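Local atomic coordinates of putative isochorismatase (PDB entry 3OQP), a protein that probably acts as a hydrolase of the isochorismatase family. Residues 45-57 with 82-94. Numbering follows the deposited sequence. Where two conformers were deposited one is given.
Sequences RAAGVPVVIVQNF and ARDHYVEKSLPSA
Strands 51-56 and 85-89 run parallel, their axes 4.6 Å apart at 21°, and the ladder from Val52 with His85 to Asn56 with Lys89 is carried by backbone bonds such as Ile53 N to His85 O at 2.9 Å. At its start, Val51 O accepts from both Asp84 N and His85 N, while Val51 N gives its hydrogen to Asp84 OD2, on the anti lone pair, at 2.9 Å; a water joins that same carboxylate oxygen to Val49 O. On the face carrying Ile53 and Gln55, the Tyr86 hydroxyl donates to Gln55 OE1 over 2.6 Å. OE1 lies at the edge of the phenol ring, the amide plane turned 89° from it, and Gln55 NE2 goes on to Ala72 O. This is the second beta-alpha-beta unit of an isochorismatase-like, Rossmann-type parallel sheet, with 85-89 outermost within the chain. On the opposite face Lys89 packs CD against Val54 CG1 at 3.6 Å and crosses it at about a right angle. A bend at chi4 (68°) brings Lys89 NZ to Leu91 O, which it bonds at 2.9 Å; the same ammonium also forms a salt bridge with Asp13 and a hydrogen bond to the oxidised cysteine, 3-sulfinoalanine, at position 122. The three are consistent with the Asp-Lys-Cys catalytic triad of the family. Past the strand ends, Phe57 N donates to Lys89 O at 2.9 Å.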
ATOM      1  N   ARG A  45      22.163  13.846   9.805  1.00 13.32           N
ATOM      2  CA  ARG A  45      22.936  14.069  11.047  1.00 14.87           C
ATOM      3  C   ARG A  45      23.485  15.504  11.047  1.00 15.78           C
ATOM      4  O   ARG A  45      23.412  16.199  12.043  1.00 17.20           O
ATOM      5  CB  ARG A  45      23.989  13.003  11.181  1.00 15.84           C
ATOM      6  CG  ARG A  45      24.762  13.084  12.536  1.00 19.80           C
ATOM      7  CD  ARG A  45      25.819  11.984  12.718  1.00 26.33           C
ATOM      8  NE  ARG A  45      26.449  12.100  14.049  1.00 32.44           N
ATOM      9  CZ  ARG A  45      27.575  11.478  14.430  1.00 36.04           C
ATOM     10  NH1 ARG A  45      28.246  10.676  13.589  1.00 35.87           N
ATOM     11  NH2 ARG A  45      28.042  11.660  15.676  1.00 37.13           N
ATOM     12  N   ALA A  46      23.951  15.976   9.880  1.00 15.23           N
ATOM     13  CA  ALA A  46      24.543  17.315   9.779  1.00 16.53           C
ATOM     14  C   ALA A  46      23.489  18.415   9.989  1.00 16.26           C
ATOM     15  O   ALA A  46      23.790  19.459  10.576  1.00 18.64           O
ATOM     16  CB  ALA A  46      25.248  17.496   8.446  1.00 17.17           C
ATOM     17  N   ALA A  47      22.247  18.132   9.601  1.00 15.55           N
ATOM     18  CA  ALA A  47      21.151  19.067   9.648  1.00 16.11           C
ATOM     19  C   ALA A  47      20.283  18.941  10.897  1.00 17.36           C
ATOM     20  O   ALA A  47      19.316  19.673  11.058  1.00 18.75           O
ATOM     21  CB  ALA A  47      20.275  18.890   8.390  1.00 16.82           C
ATOM     22  N   GLY A  48      20.568  17.979  11.767  1.00 16.92           N
ATOM     23  CA  GLY A  48      19.772  17.828  12.961  1.00 17.90           C
ATOM     24  C   GLY A  48      18.415  17.193  12.717  1.00 16.98           C
ATOM     25  O   GLY A  48      17.499  17.361  13.492  1.00 19.75           O
ATOM     26  N   VAL A  49      18.273  16.464  11.617  1.00 13.97           N
ATOM     27  CA  VAL A  49      17.086  15.641  11.353  1.00 12.10           C
ATOM     28  C   VAL A  49      17.256  14.322  12.098  1.00 11.42           C
ATOM     29  O   VAL A  49      18.214  13.630  11.808  1.00 13.12           O
ATOM     30  CB  VAL A  49      16.971  15.369   9.829  1.00 12.39           C
ATOM     31  CG1 VAL A  49      15.865  14.336   9.541  1.00 12.81           C
ATOM     32  CG2 VAL A  49      16.715  16.664   9.039  1.00 13.99           C
ATOM     33  N   PRO A  50      16.339  13.972  13.022  1.00 12.88           N
ATOM     34  CA  PRO A  50      16.492  12.709  13.727  1.00 13.47           C
ATOM     35  C   PRO A  50      16.463  11.543  12.747  1.00 12.73           C
ATOM     36  O   PRO A  50      15.670  11.533  11.800  1.00 14.20           O
ATOM     37  CB  PRO A  50      15.280  12.690  14.678  1.00 14.41           C
ATOM     38  CG  PRO A  50      14.874  14.075  14.851  1.00 15.05           C
ATOM     39  CD  PRO A  50      15.240  14.764  13.587  1.00 12.86           C
ATOM     40  N   VAL A  51      17.307  10.560  13.014  1.00 10.61           N
ATOM     41  CA  VAL A  51      17.450   9.385  12.221  1.00 10.41           C
ATOM     42  C   VAL A  51      16.971   8.184  13.008  1.00 10.25           C
ATOM     43  O   VAL A  51      17.442   7.903  14.153  1.00 11.84           O
ATOM     44  CB  VAL A  51      18.923   9.179  11.831  1.00 11.30           C
ATOM     45  CG1 VAL A  51      19.117   7.810  11.093  1.00 13.29           C
ATOM     46  CG2 VAL A  51      19.391  10.348  10.955  1.00 12.06           C
ATOM     47  N   VAL A  52      15.999   7.439  12.482  1.00  9.83           N
ATOM     48  CA  VAL A  52      15.389   6.266  13.145  1.00 10.15           C
ATOM     49  C   VAL A  52      15.709   5.033  12.337  1.00  9.52           C
ATOM     50  O   VAL A  52      15.442   5.029  11.113  1.00 10.92           O
ATOM     51  CB  VAL A  52      13.845   6.404  13.191  1.00 11.58           C
ATOM     52  CG1 VAL A  52      13.208   5.158  13.848  1.00 14.29           C
ATOM     53  CG2 VAL A  52      13.426   7.714  13.856  1.00 13.89           C
ATOM     54  N   ILE A  53      16.351   4.040  12.925  1.00  9.72           N
ATOM     55  CA  ILE A  53      16.653   2.786  12.285  1.00  9.95           C
ATOM     56  C   ILE A  53      15.598   1.748  12.673  1.00  9.45           C
ATOM     57  O   ILE A  53      15.268   1.581  13.838  1.00 10.75           O
ATOM     58  CB  ILE A  53      18.046   2.286  12.749  1.00 12.15           C
ATOM     59  CG1 ILE A  53      19.139   3.285  12.399  1.00 13.91           C
ATOM     60  CG2 ILE A  53      18.377   0.878  12.226  1.00 13.94           C
ATOM     61  CD1 ILE A  53      19.208   3.692  10.989  1.00 14.14           C
ATOM     62  N   VAL A  54      15.127   0.998  11.681  1.00  9.48           N
ATOM     63  CA  VAL A  54      14.151  -0.085  11.852  1.00  9.90           C
ATOM     64  C   VAL A  54      14.853  -1.379  11.436  1.00  9.34           C
ATOM     65  O   VAL A  54      15.466  -1.404  10.346  1.00 10.44           O
ATOM     66  CB  VAL A  54      12.907   0.138  11.017  1.00 10.27           C
ATOM     67  CG1 VAL A  54      11.894  -0.999  11.238  1.00 11.15           C
ATOM     68  CG2 VAL A  54      12.310   1.550  11.312  1.00 10.92           C
ATOM     69  N   GLN A  55      14.708  -2.433  12.242  1.00  9.90           N
ATOM     70  CA  GLN A  55      15.252  -3.744  11.937  1.00 10.71           C
ATOM     71  C   GLN A  55      14.116  -4.757  12.035  1.00  9.89           C
ATOM     72  O   GLN A  55      13.429  -4.827  13.075  1.00 11.93           O
ATOM     73  CB  GLN A  55      16.402  -4.051  12.902  1.00 11.23           C
ATOM     74  CG  GLN A  55      17.156  -5.332  12.601  1.00 12.60           C
ATOM     75  CD  GLN A  55      18.390  -5.530  13.496  1.00 12.88           C
ATOM     76  OE1 GLN A  55      18.549  -4.870  14.522  1.00 15.38           O
ATOM     77  NE2 GLN A  55      19.319  -6.338  13.021  1.00 14.92           N
ATOM     78  N   ASN A  56      13.997  -5.608  11.025  1.00 10.57           N
ATOM     79  CA  ASN A  56      12.925  -6.573  10.898  1.00 10.55           C
ATOM     80  C   ASN A  56      13.460  -7.966  11.284  1.00 11.46           C
ATOM     81  O   ASN A  56      14.470  -8.398  10.715  1.00 12.93           O
ATOM     82  CB  ASN A  56      12.394  -6.592   9.466  1.00 11.67           C
ATOM     83  CG  ASN A  56      11.248  -7.531   9.267  1.00 14.54           C
ATOM     84  OD1 ASN A  56      10.106  -7.143   9.517  1.00 15.65           O
ATOM     85  ND2 ASN A  56      11.529  -8.799   8.839  1.00 16.43           N
ATOM     86  N   PHE A  57      12.799  -8.652  12.218  1.00 13.87           N
ATOM     87  CA  PHE A  57      13.176 -10.003  12.528  1.00 14.15           C
ATOM     88  C   PHE A  57      12.048 -10.994  12.322  1.00 15.32           C
ATOM     89  O   PHE A  57      10.892 -10.720  12.613  1.00 16.10           O
ATOM     90  CB  PHE A  57      13.571 -10.080  13.999  1.00 14.69           C
ATOM     91  CG  PHE A  57      14.870  -9.413  14.315  1.00 14.59           C
ATOM     92  CD1 PHE A  57      16.080  -9.946  13.872  1.00 17.19           C
ATOM     93  CD2 PHE A  57      14.904  -8.320  15.154  1.00 19.42           C
ATOM     94  CE1 PHE A  57      17.283  -9.351  14.214  1.00 17.67           C
ATOM     95  CE2 PHE A  57      16.128  -7.724  15.501  1.00 19.53           C
ATOM     96  CZ  PHE A  57      17.292  -8.244  15.018  1.00 16.86           C
ATOM     97  N   ALA A  82      25.857   6.679  13.252  1.00 16.54           N
ATOM     98  CA  ALA A  82      25.055   7.061  14.408  1.00 16.23           C
ATOM     99  C   ALA A  82      23.572   6.990  14.071  1.00 16.91           C
ATOM    100  O   ALA A  82      23.170   6.915  12.896  1.00 18.18           O
ATOM    101  CB  ALA A  82      25.406   8.449  14.842  1.00 18.28           C
ATOM    102  N   ARG A  83      22.755   6.977  15.109  1.00 15.47           N
ATOM    103  CA  ARG A  83      21.319   7.027  14.946  1.00 14.78           C
ATOM    104  C   ARG A  83      20.739   7.713  16.171  1.00 12.75           C
ATOM    105  O   ARG A  83      21.372   7.735  17.253  1.00 14.43           O
ATOM    106  CB  ARG A  83      20.685   5.624  14.829  1.00 14.32           C
ATOM    107  CG  ARG A  83      20.955   4.734  16.065  1.00 17.06           C
ATOM    108  CD  ARG A  83      20.299   3.406  15.921  1.00 21.83           C
ATOM    109  NE  ARG A  83      20.340   2.641  17.167  1.00 25.11           N
ATOM    110  CZ  ARG A  83      20.741   1.387  17.282  1.00 23.81           C
ATOM    111  NH1 ARG A  83      21.168   0.685  16.221  1.00 26.97           N
ATOM    112  NH2 ARG A  83      20.689   0.831  18.488  1.00 27.28           N
ATOM    113  N   ASP A  84      19.505   8.190  16.076  1.00 11.56           N
ATOM    114  CA  ASP A  84      18.823   8.738  17.266  1.00 12.57           C
ATOM    115  C   ASP A  84      17.780   7.868  17.887  1.00 12.34           C
ATOM    116  O   ASP A  84      17.441   8.061  19.067  1.00 13.82           O
ATOM    117  CB  ASP A  84      18.185  10.042  16.871  1.00 13.05           C
ATOM    118  CG  ASP A  84      19.216  10.986  16.297  1.00 12.89           C
ATOM    119  OD1 ASP A  84      20.105  11.427  17.027  1.00 19.06           O
ATOM    120  OD2 ASP A  84      19.186  11.375  15.105  1.00 15.13           O
ATOM    121  N   HIS A  85      17.290   6.885  17.151  1.00 10.91           N
ATOM    122  CA  HIS A  85      16.311   5.929  17.680  1.00 11.61           C
ATOM    123  C   HIS A  85      16.391   4.630  16.885  1.00 11.52           C
ATOM    124  O   HIS A  85      16.876   4.606  15.753  1.00 12.31           O
ATOM    125  CB  HIS A  85      14.916   6.501  17.587  1.00 12.51           C
ATOM    126  CG  HIS A  85      13.886   5.742  18.350  1.00 11.96           C
ATOM    127  ND1 HIS A  85      14.008   5.446  19.688  1.00 16.02           N
ATOM    128  CD2 HIS A  85      12.675   5.287  17.961  1.00 13.73           C
ATOM    129  CE1 HIS A  85      12.926   4.786  20.073  1.00 16.53           C
ATOM    130  NE2 HIS A  85      12.091   4.695  19.045  1.00 13.46           N
ATOM    131  N   TYR A  86      15.937   3.553  17.518  1.00 11.88           N
ATOM    132  CA  TYR A  86      15.888   2.188  17.015  1.00 12.25           C
ATOM    133  C   TYR A  86      14.550   1.553  17.316  1.00 11.10           C
ATOM    134  O   TYR A  86      14.028   1.735  18.397  1.00 12.67           O
ATOM    135  CB  TYR A  86      17.018   1.363  17.601  1.00 12.05           C
ATOM    136  CG  TYR A  86      16.966  -0.099  17.240  1.00 11.99           C
ATOM    137  CD1 TYR A  86      16.249  -0.976  18.048  1.00 13.43           C
ATOM    138  CD2 TYR A  86      17.597  -0.603  16.106  1.00 12.39           C
ATOM    139  CE1 TYR A  86      16.227  -2.345  17.737  1.00 14.56           C
ATOM    140  CE2 TYR A  86      17.583  -1.942  15.822  1.00 14.27           C
ATOM    141  CZ  TYR A  86      16.859  -2.811  16.597  1.00 15.16           C
ATOM    142  OH  TYR A  86      16.815  -4.155  16.335  1.00 15.37           O
ATOM    143  N   VAL A  87      13.980   0.853  16.344  1.00 10.42           N
ATOM    144  CA  VAL A  87      12.703   0.149  16.417  1.00 10.43           C
ATOM    145  C   VAL A  87      12.891  -1.235  15.782  1.00 11.43           C
ATOM    146  O   VAL A  87      13.354  -1.298  14.639  1.00 11.45           O
ATOM    147  CB  VAL A  87      11.589   0.857  15.651  1.00 11.77           C
ATOM    148  CG1 VAL A  87      10.310   0.011  15.689  1.00 11.95           C
ATOM    149  CG2 VAL A  87      11.336   2.250  16.244  1.00 13.19           C
ATOM    150  N   GLU A  88      12.641  -2.317  16.543  0.50 11.72           N
ATOM    151  CA  GLU A  88      12.539  -3.636  15.923  0.50 11.76           C
ATOM    152  C   GLU A  88      11.081  -3.955  15.606  0.50 11.78           C
ATOM    153  O   GLU A  88      10.187  -3.605  16.345  0.50 12.59           O
ATOM    154  CB  GLU A  88      13.156  -4.760  16.779  0.50 11.72           C
ATOM    155  CG  GLU A  88      12.289  -5.156  17.988  0.50 13.02           C
ATOM    156  CD  GLU A  88      12.774  -6.418  18.656  0.50 16.74           C
ATOM    157  OE1 GLU A  88      13.935  -6.444  19.095  0.50 21.43           O
ATOM    158  OE2 GLU A  88      11.990  -7.384  18.717  0.50 24.04           O
ATOM    159  N   LYS A  89      10.850  -4.638  14.488  1.00 11.69           N
ATOM    160  CA  LYS A  89       9.509  -5.040  14.054  1.00 12.14           C
ATOM    161  C   LYS A  89       9.539  -6.465  13.477  1.00 12.38           C
ATOM    162  O   LYS A  89      10.599  -6.974  13.108  1.00 12.72           O
ATOM    163  CB  LYS A  89       8.902  -4.059  13.035  1.00 11.82           C
ATOM    164  CG  LYS A  89       9.610  -4.081  11.697  1.00 11.47           C
ATOM    165  CD  LYS A  89       9.024  -3.045  10.743  1.00 11.03           C
ATOM    166  CE  LYS A  89       9.603  -3.157   9.366  1.00 13.35           C
ATOM    167  NZ  LYS A  89       9.210  -4.392   8.653  1.00 13.39           N
ATOM    168  N   SER A  90       8.349  -7.052  13.404  0.70 12.10           N
ATOM    169  CA  SER A  90       8.070  -8.358  12.825  0.70 13.41           C
ATOM    170  C   SER A  90       6.821  -8.331  11.928  0.70 13.81           C
ATOM    171  O   SER A  90       6.211  -9.372  11.669  0.70 15.18           O
ATOM    172  CB  SER A  90       7.886  -9.367  13.966  0.70 14.23           C
ATOM    173  OG  SER A  90       9.117  -9.591  14.574  0.70 15.36           O
ATOM    174  N   LEU A  91       6.365  -7.128  11.582  1.00 13.73           N
ATOM    175  CA  LEU A  91       5.292  -6.885  10.653  1.00 12.14           C
ATOM    176  C   LEU A  91       5.799  -5.868   9.630  1.00 10.85           C
ATOM    177  O   LEU A  91       6.778  -5.204   9.901  1.00 11.33           O
ATOM    178  CB  LEU A  91       4.066  -6.243  11.366  1.00 13.04           C
ATOM    179  CG  LEU A  91       3.343  -7.129  12.360  1.00 13.61           C
ATOM    180  CD1 LEU A  91       2.349  -6.300  13.143  1.00 15.89           C
ATOM    181  CD2 LEU A  91       2.671  -8.272  11.605  1.00 14.45           C
ATOM    182  N   PRO A  92       5.117  -5.733   8.478  1.00 11.05           N
ATOM    183  CA  PRO A  92       5.558  -4.741   7.505  1.00 11.63           C
ATOM    184  C   PRO A  92       5.658  -3.311   8.029  1.00 10.25           C
ATOM    185  O   PRO A  92       6.706  -2.666   7.882  1.00 10.35           O
ATOM    186  CB  PRO A  92       4.544  -4.904   6.352  1.00 12.39           C
ATOM    187  CG  PRO A  92       4.117  -6.364   6.514  1.00 10.81           C
ATOM    188  CD  PRO A  92       4.050  -6.613   7.969  1.00  9.21           C
ATOM    189  N   SER A  93       4.640  -2.869   8.762  1.00  9.45           N
ATOM    190  CA  SER A  93       4.640  -1.503   9.252  1.00  9.49           C
ATOM    191  C   SER A  93       5.512  -1.338  10.520  1.00  9.70           C
ATOM    192  O   SER A  93       5.444  -2.116  11.467  1.00 11.33           O
ATOM    193  CB  SER A  93       3.245  -1.069   9.641  1.00 10.48           C
ATOM    194  OG  SER A  93       3.299   0.212  10.275  1.00 12.35           O
ATOM    195  N   ALA A  94       6.343  -0.298  10.525  1.00 10.06           N
ATOM    196  CA  ALA A  94       7.194   0.080  11.635  1.00 10.49           C
ATOM    197  C   ALA A  94       6.396   0.730  12.767  1.00  9.86           C
ATOM    198  O   ALA A  94       6.932   0.872  13.868  1.00 11.17           O
ATOM    199  CB  ALA A  94       8.284   1.024  11.177  1.00 10.80           C
TER
HETATM  200  O   HOH W   1      27.368   8.636  11.668  1.00 19.52           O
HETATM  201  O   HOH W   2      20.351  13.168  13.386  1.00 17.52           O